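O-methyltransferase, putative (Bacillus cereus, PDB 3DUW) probably transfers methyl groups from S-adenosylmethionine to hydroxyl groups of acceptor molecules, and binds the by-product S-adenosyl-L-homocysteine. Local coordinates at residues Leu63-Leu68 / Asp121-Ile126; Ala148-Ala153 / Thr161-Asp166. One frame throughout, in Å; residues are numbered along the deposited sequence.

Interaction 1: residues Leu63-Leu68 / Asp121-Ile126; sequences LEIGTL and DSLQQI. With SAH (S-adenosyl-L-homocysteine), chain C.
L63 and L123 reach each other through different first torsions: in L63, CG stands anti to the backbone N (chi1 170°), whereas in L123 it stands anti to the carbonyl carbon (chi1 -71°). The two chains then cross at a slant and meet through one methyl each, L63 CD2 lying 4.0 Å from L123 CD2. The other branch of each leucine has a different neighbour. L63 CD1 comes to 4.3 Å from I126 CD1, one helical turn further on, and L123 CD1 lies at the same distance, 4.3 Å, from CD1 of I65. The contact is thus purely methyl to methyl and fully buried.

Beyond I65 the chain leaves the strand and enters the glycine-rich loop that holds the cofactor in Rossmann-like methyltransferases. G66 has a positive phi, a conformation that suits glycine, and its O accepts a hydrogen bond from the amino N of SAH at 3.2 Å. L68 lies along the homocysteine arm, its CB 3.4 Å from SAH CB, while its CA comes within 3.1 Å of the ribose O3'. E90 accepts from L68 N and also bonds SAH.

Strand 63-65 and helix 121-126 run nearly antiparallel, at 162°, with their axes 11.3 Å apart. Strand 61-65 is hydrogen-bonded between strands 85-90 and 136-139; L123 and I126 also touch L89 of the former, and helix 146-155 lies against the flank of helix 119-128.

Interaction 2: residues Ala148-Ala153 / Thr161-Asp166; sequences AYFEWA and TVIIGD. With SAH (S-adenosyl-L-homocysteine), chain C.
I163 projects from its strand toward A153 and meets the side of the helix through its terminal methyl, in the second half of a beta-alpha-beta crossover: strand 136-139, helix 146-155, then strand 162-166 of the Rossmann-like sheet. A single methyl does the touching. With CG1 anti to the carbonyl carbon (chi1 -61°) and the chain extended beyond it, I163 CD1 reaches the helix surface between two residues one turn apart. It lies 4.0 Å from A153 CB, a short side chain consistent with the close approach of helix and strand, with the CA atoms of A153 and I163 separated by 7.7 Å.

F150 meets the same methyl differently. Its bond from the backbone does not aim at the strand, but the ring swings closer, and I163 CD1 sits at its edge, near the ring plane, 4.2 Å from F150 CE1. The isoleucine therefore abuts the rim of the phenyl group and does not stack over its face. All three residues are buried, and A153 also rests on I137 of the neighbouring parallel strand, while I163 touches V221 of strand 214-221.

The opposite face of the strand belongs to other partners: V162 and I164 pack on helix 44-57, and V162 also meets I56 of the second subunit. Further along the same segment, D166 OD2 lies close to D140 OD1, and D140 in turn bonds SAH.

Y149, one residue before F150, looks elsewhere, into the cofactor pocket. Its hydroxyl is hydrogen-bonded to D142 OD1, and Y149 OH stands 3.2 Å from the adenine amino nitrogen, N6 of SAH.

Interaction 1 closes before interaction 2 opens along the chain. Their centres lie about 11 Å apart, and both contacts reach the same mixed sheet, where strand 136-139 separates strand 61-65 from strand 162-166. Helices 119-128 and 146-155 pack side by side: L123 CD1 is 3.7 Å from W152 CG and 3.9 Å from Y149 CD1, while I65 CD1 touches Y149 CB at 3.8 Å. Through these touches the two contacts join on the same side of the sheet, next to the SAH site. Each also reaches SAH, residues 66-68 at the homocysteine and ribose, Y149 at the adenine, so the packed elements approach SAH at both its homocysteine and adenine parts.

Interaction 1: residues Leu63-Leu68 / Asp121-Ile126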
loop_
_atom_site.group_PDB
_atom_site.type_symbol
_atom_site.label_atom_id
_atom_site.label_comp_id
_atom_site.label_asym_id
_atom_site.label_seq_id
_atom_site.Cartn_x
_atom_site.Cartn_y
_atom_site.Cartn_z
ATOM N N LEU A 63 -14.003 -6.007 8.442
ATOM C CA LEU A 63 -13.958 -7.377 8.931
ATOM C C LEU A 63 -12.490 -7.762 9.056
ATOM O O LEU A 63 -11.732 -7.642 8.093
ATOM C CB LEU A 63 -14.648 -8.338 7.956
ATOM C CG LEU A 63 -14.457 -9.832 8.248
ATOM C CD1 LEU A 63 -15.107 -10.187 9.581
ATOM C CD2 LEU A 63 -15.071 -10.661 7.127
ATOM N N GLU A 64 -12.091 -8.190 10.248
ATOM C CA GLU A 64 -10.719 -8.619 10.487
ATOM C C GLU A 64 -10.729 -10.068 10.943
ATOM O O GLU A 64 -11.553 -10.459 11.772
ATOM C CB GLU A 64 -10.057 -7.761 11.566
ATOM C CG GLU A 64 -8.682 -8.259 11.980
ATOM C CD GLU A 64 -8.043 -7.357 13.001
ATOM O OE1 GLU A 64 -8.553 -7.295 14.142
ATOM O OE2 GLU A 64 -7.038 -6.696 12.660
ATOM N N ILE A 65 -9.828 -10.869 10.382
ATOM C CA ILE A 65 -9.717 -12.271 10.756
ATOM C C ILE A 65 -8.339 -12.435 11.394
ATOM O O ILE A 65 -7.315 -12.361 10.715
ATOM C CB ILE A 65 -9.854 -13.197 9.523
ATOM C CG1 ILE A 65 -11.127 -12.841 8.744
ATOM C CG2 ILE A 65 -9.903 -14.648 9.974
ATOM C CD1 ILE A 65 -11.350 -13.676 7.486
ATOM N N GLY A 66 -8.329 -12.635 12.712
ATOM C CA GLY A 66 -7.087 -12.779 13.456
ATOM C C GLY A 66 -6.867 -11.520 14.289
ATOM O O GLY A 66 -6.265 -10.556 13.813
ATOM N N THR A 67 -7.313 -11.542 15.550
ATOM C CA THR A 67 -7.213 -10.376 16.435
ATOM C C THR A 67 -5.966 -10.285 17.335
ATOM O O THR A 67 -5.472 -9.171 17.576
ATOM C CB THR A 67 -8.442 -10.315 17.387
ATOM O OG1 THR A 67 -9.636 -10.676 16.673
ATOM C CG2 THR A 67 -8.573 -8.915 17.965
ATOM N N LEU A 68 -5.482 -11.431 17.835
ATOM C CA LEU A 68 -4.344 -11.444 18.770
ATOM C C LEU A 68 -4.670 -10.549 19.973
ATOM O O LEU A 68 -5.527 -10.872 20.793
ATOM C CB LEU A 68 -3.069 -10.926 18.122
ATOM C CG LEU A 68 -1.751 -11.318 18.775
ATOM C CD1 LEU A 68 -1.711 -12.820 19.026
ATOM C CD2 LEU A 68 -0.590 -10.909 17.889
ATOM N N ASP A 121 -16.367 -20.735 11.743
ATOM C CA ASP A 121 -17.664 -20.844 12.409
ATOM C C ASP A 121 -18.311 -19.472 12.544
ATOM O O ASP A 121 -19.504 -19.309 12.295
ATOM C CB ASP A 121 -17.528 -21.466 13.803
ATOM C CG ASP A 121 -17.174 -22.934 13.754
ATOM O OD1 ASP A 121 -17.768 -23.659 12.927
ATOM O OD2 ASP A 121 -16.312 -23.367 14.546
ATOM N N SER A 122 -17.516 -18.484 12.942
ATOM C CA SER A 122 -18.024 -17.131 13.113
ATOM C C SER A 122 -18.465 -16.501 11.796
ATOM O O SER A 122 -19.431 -15.743 11.762
ATOM C CB SER A 122 -16.961 -16.249 13.778
ATOM O OG SER A 122 -16.696 -16.687 15.100
ATOM N N LEU A 123 -17.759 -16.808 10.712
ATOM C CA LEU A 123 -18.105 -16.251 9.410
ATOM C C LEU A 123 -19.490 -16.722 8.965
ATOM O O LEU A 123 -20.256 -15.957 8.378
ATOM C CB LEU A 123 -17.032 -16.625 8.381
ATOM C CG LEU A 123 -15.706 -15.878 8.599
ATOM C CD1 LEU A 123 -14.576 -16.562 7.859
ATOM C CD2 LEU A 123 -15.859 -14.438 8.141
ATOM N N GLN A 124 -19.812 -17.976 9.262
ATOM C CA GLN A 124 -21.115 -18.531 8.911
ATOM C C GLN A 124 -22.189 -17.824 9.732
ATOM O O GLN A 124 -23.271 -17.521 9.226
ATOM C CB GLN A 124 -21.145 -20.033 9.193
ATOM C CG GLN A 124 -22.447 -20.723 8.801
ATOM C CD GLN A 124 -22.822 -20.480 7.353
ATOM O OE1 GLN A 124 -23.529 -19.521 7.032
ATOM N NE2 GLN A 124 -22.336 -21.338 6.467
ATOM N N GLN A 125 -21.879 -17.555 10.998
ATOM C CA GLN A 125 -22.811 -16.868 11.884
ATOM C C GLN A 125 -23.058 -15.450 11.387
ATOM O O GLN A 125 -24.190 -14.967 11.389
ATOM C CB GLN A 125 -22.256 -16.822 13.311
ATOM C CG GLN A 125 -22.173 -18.174 13.993
ATOM C CD GLN A 125 -21.554 -18.092 15.374
ATOM O OE1 GLN A 125 -21.999 -17.318 16.220
ATOM N NE2 GLN A 125 -20.522 -18.896 15.609
ATOM N N ILE A 126 -21.988 -14.783 10.966
ATOM C CA ILE A 126 -22.087 -13.419 10.463
ATOM C C ILE A 126 -23.015 -13.361 9.252
ATOM O O ILE A 126 -23.807 -12.429 9.115
ATOM C CB ILE A 126 -20.684 -12.870 10.104
ATOM C CG1 ILE A 126 -19.893 -12.637 11.396
ATOM C CG2 ILE A 126 -20.802 -11.583 9.302
ATOM C CD1 ILE A 126 -18.436 -12.289 11.183
HETATM N N SAH C . -3.610 -9.026 13.043
HETATM C CA SAH C . -3.235 -9.013 14.506
HETATM C CB SAH C . -2.485 -10.251 14.867
HETATM C CG SAH C . -3.181 -11.579 14.683
HETATM S SD SAH C . -1.949 -12.935 14.899
HETATM C C SAH C . -2.293 -7.786 14.745
HETATM O O SAH C . -1.952 -7.104 13.775
HETATM O OXT SAH C . -1.935 -7.563 15.957
HETATM C "C5'" SAH C . -2.897 -14.277 14.306
HETATM C "C4'" SAH C . -4.161 -14.570 15.248
HETATM O "O4'" SAH C . -4.771 -15.663 14.565
HETATM C "C3'" SAH C . -3.865 -15.127 16.633
HETATM O "O3'" SAH C . -4.405 -14.302 17.670
HETATM C "C2'" SAH C . -4.495 -16.575 16.565
HETATM O "O2'" SAH C . -4.952 -17.042 17.826
HETATM C "C1'" SAH C . -5.587 -16.392 15.531
HETATM N N9 SAH C . -6.073 -17.498 14.949
HETATM C C8 SAH C . -5.485 -18.681 14.535
HETATM N N7 SAH C . -6.292 -19.542 14.000
HETATM C C5 SAH C . -7.558 -18.905 14.041
HETATM C C6 SAH C . -8.856 -19.348 13.595
HETATM N N6 SAH C . -9.084 -20.538 13.023
HETATM N N1 SAH C . -9.875 -18.452 13.797
HETATM C C2 SAH C . -9.691 -17.229 14.376
HETATM N N3 SAH C . -8.467 -16.771 14.816
HETATM C C4 SAH C . -7.449 -17.659 14.617
#

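Interaction 2: residues Ala148-Ala153 / Thr161-Asp166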
loop_
_atom_site.group_PDB
_atom_site.type_symbol
_atom_site.label_atom_id
_atom_site.label_comp_id
_atom_site.label_asym_id
_atom_site.label_seq_id
_atom_site.Cartn_x
_atom_site.Cartn_y
_atom_site.Cartn_z
ATOM N N ALA A 148 -10.068 -20.544 2.302
ATOM C CA ALA A 148 -11.429 -20.478 2.814
ATOM C C ALA A 148 -11.799 -19.060 3.239
ATOM O O ALA A 148 -12.918 -18.604 2.993
ATOM C CB ALA A 148 -11.594 -21.447 3.990
ATOM N N TYR A 149 -10.865 -18.355 3.876
ATOM C CA TYR A 149 -11.151 -16.990 4.306
ATOM C C TYR A 149 -11.360 -16.076 3.105
ATOM O O TYR A 149 -12.176 -15.160 3.154
ATOM C CB TYR A 149 -10.026 -16.448 5.198
ATOM C CG TYR A 149 -9.837 -17.227 6.487
ATOM C CD1 TYR A 149 -10.924 -17.825 7.134
ATOM C CD2 TYR A 149 -8.577 -17.365 7.059
ATOM C CE1 TYR A 149 -10.755 -18.541 8.310
ATOM C CE2 TYR A 149 -8.397 -18.077 8.239
ATOM C CZ TYR A 149 -9.491 -18.666 8.857
ATOM O OH TYR A 149 -9.322 -19.397 10.008
ATOM N N PHE A 150 -10.627 -16.326 2.024
ATOM C CA PHE A 150 -10.773 -15.519 0.816
ATOM C C PHE A 150 -12.170 -15.730 0.235
ATOM O O PHE A 150 -12.835 -14.776 -0.160
ATOM C CB PHE A 150 -9.714 -15.899 -0.226
ATOM C CG PHE A 150 -9.917 -15.240 -1.562
ATOM C CD1 PHE A 150 -9.988 -13.852 -1.670
ATOM C CD2 PHE A 150 -10.060 -16.008 -2.711
ATOM C CE1 PHE A 150 -10.205 -13.241 -2.907
ATOM C CE2 PHE A 150 -10.275 -15.409 -3.951
ATOM C CZ PHE A 150 -10.349 -14.020 -4.050
ATOM N N GLU A 151 -12.618 -16.981 0.195
ATOM C CA GLU A 151 -13.943 -17.269 -0.334
ATOM C C GLU A 151 -15.015 -16.597 0.519
ATOM O O GLU A 151 -15.994 -16.066 -0.009
ATOM C CB GLU A 151 -14.174 -18.779 -0.406
ATOM C CG GLU A 151 -13.346 -19.465 -1.482
ATOM C CD GLU A 151 -13.658 -18.947 -2.877
ATOM O OE1 GLU A 151 -14.850 -18.901 -3.236
ATOM O OE2 GLU A 151 -12.714 -18.588 -3.614
ATOM N N TRP A 152 -14.831 -16.612 1.837
ATOM C CA TRP A 152 -15.789 -15.966 2.728
ATOM C C TRP A 152 -15.738 -14.454 2.541
ATOM O O TRP A 152 -16.766 -13.777 2.578
ATOM C CB TRP A 152 -15.495 -16.311 4.191
ATOM C CG TRP A 152 -16.230 -17.519 4.665
ATOM C CD1 TRP A 152 -15.693 -18.717 5.025
ATOM C CD2 TRP A 152 -17.648 -17.649 4.822
ATOM N NE1 TRP A 152 -16.689 -19.591 5.399
ATOM C CE2 TRP A 152 -17.898 -18.960 5.283
ATOM C CE3 TRP A 152 -18.730 -16.785 4.617
ATOM C CZ2 TRP A 152 -19.191 -19.430 5.542
ATOM C CZ3 TRP A 152 -20.017 -17.253 4.877
ATOM C CH2 TRP A 152 -20.233 -18.564 5.334
ATOM N N ALA A 153 -14.536 -13.922 2.343
ATOM C CA ALA A 153 -14.375 -12.487 2.144
ATOM C C ALA A 153 -15.167 -12.050 0.919
ATOM O O ALA A 153 -15.888 -11.055 0.953
ATOM C CB ALA A 153 -12.901 -12.142 1.965
ATOM N N THR A 161 -14.976 -3.558 -2.443
ATOM C CA THR A 161 -14.371 -4.018 -1.196
ATOM C C THR A 161 -12.870 -4.225 -1.356
ATOM O O THR A 161 -12.406 -4.751 -2.368
ATOM C CB THR A 161 -15.000 -5.349 -0.721
ATOM O OG1 THR A 161 -16.327 -5.102 -0.240
ATOM C CG2 THR A 161 -14.172 -5.979 0.394
ATOM N N VAL A 162 -12.119 -3.791 -0.350
ATOM C CA VAL A 162 -10.672 -3.951 -0.344
ATOM C C VAL A 162 -10.330 -5.127 0.565
ATOM O O VAL A 162 -10.879 -5.250 1.661
ATOM C CB VAL A 162 -9.969 -2.689 0.201
ATOM C CG1 VAL A 162 -8.472 -2.952 0.373
ATOM C CG2 VAL A 162 -10.195 -1.522 -0.743
ATOM N N ILE A 163 -9.444 -5.999 0.097
ATOM C CA ILE A 163 -9.011 -7.148 0.881
ATOM C C ILE A 163 -7.496 -7.091 1.021
ATOM O O ILE A 163 -6.778 -6.983 0.024
ATOM C CB ILE A 163 -9.380 -8.486 0.197
ATOM C CG1 ILE A 163 -10.898 -8.598 0.041
ATOM C CG2 ILE A 163 -8.841 -9.656 1.017
ATOM C CD1 ILE A 163 -11.348 -9.781 -0.804
ATOM N N ILE A 164 -7.012 -7.131 2.258
ATOM C CA ILE A 164 -5.579 -7.132 2.513
ATOM C C ILE A 164 -5.250 -8.464 3.162
ATOM O O ILE A 164 -5.887 -8.847 4.148
ATOM C CB ILE A 164 -5.155 -6.023 3.499
ATOM C CG1 ILE A 164 -5.369 -4.642 2.873
ATOM C CG2 ILE A 164 -3.690 -6.216 3.893
ATOM C CD1 ILE A 164 -4.461 -4.351 1.693
ATOM N N GLY A 165 -4.282 -9.176 2.591
ATOM C CA GLY A 165 -3.850 -10.446 3.150
ATOM C C GLY A 165 -2.416 -10.259 3.608
ATOM O O GLY A 165 -1.536 -10.003 2.790
ATOM N N ASP A 166 -2.173 -10.374 4.908
ATOM C CA ASP A 166 -0.835 -10.191 5.458
ATOM C C ASP A 166 -0.024 -11.482 5.458
ATOM O O ASP A 166 -0.579 -12.585 5.368
ATOM C CB ASP A 166 -0.957 -9.663 6.896
ATOM C CG ASP A 166 0.351 -9.102 7.444
ATOM O OD1 ASP A 166 1.185 -8.620 6.648
ATOM O OD2 ASP A 166 0.526 -9.114 8.687
HETATM N N SAH C . -3.610 -9.026 13.043
HETATM C CA SAH C . -3.235 -9.013 14.506
HETATM C CB SAH C . -2.485 -10.251 14.867
HETATM C CG SAH C . -3.181 -11.579 14.683
HETATM S SD SAH C . -1.949 -12.935 14.899
HETATM C C SAH C . -2.293 -7.786 14.745
HETATM O O SAH C . -1.952 -7.104 13.775
HETATM O OXT SAH C . -1.935 -7.563 15.957
HETATM C "C5'" SAH C . -2.897 -14.277 14.306
HETATM C "C4'" SAH C . -4.161 -14.570 15.248
HETATM O "O4'" SAH C . -4.771 -15.663 14.565
HETATM C "C3'" SAH C . -3.865 -15.127 16.633
HETATM O "O3'" SAH C . -4.405 -14.302 17.670
HETATM C "C2'" SAH C . -4.495 -16.575 16.565
HETATM O "O2'" SAH C . -4.952 -17.042 17.826
HETATM C "C1'" SAH C . -5.587 -16.392 15.531
HETATM N N9 SAH C . -6.073 -17.498 14.949
HETATM C C8 SAH C . -5.485 -18.681 14.535
HETATM N N7 SAH C . -6.292 -19.542 14.000
HETATM C C5 SAH C . -7.558 -18.905 14.041
HETATM C C6 SAH C . -8.856 -19.348 13.595
HETATM N N6 SAH C . -9.084 -20.538 13.023
HETATM N N1 SAH C . -9.875 -18.452 13.797
HETATM C C2 SAH C . -9.691 -17.229 14.376
HETATM N N3 SAH C . -8.467 -16.771 14.816
HETATM C C4 SAH C . -7.449 -17.659 14.617
#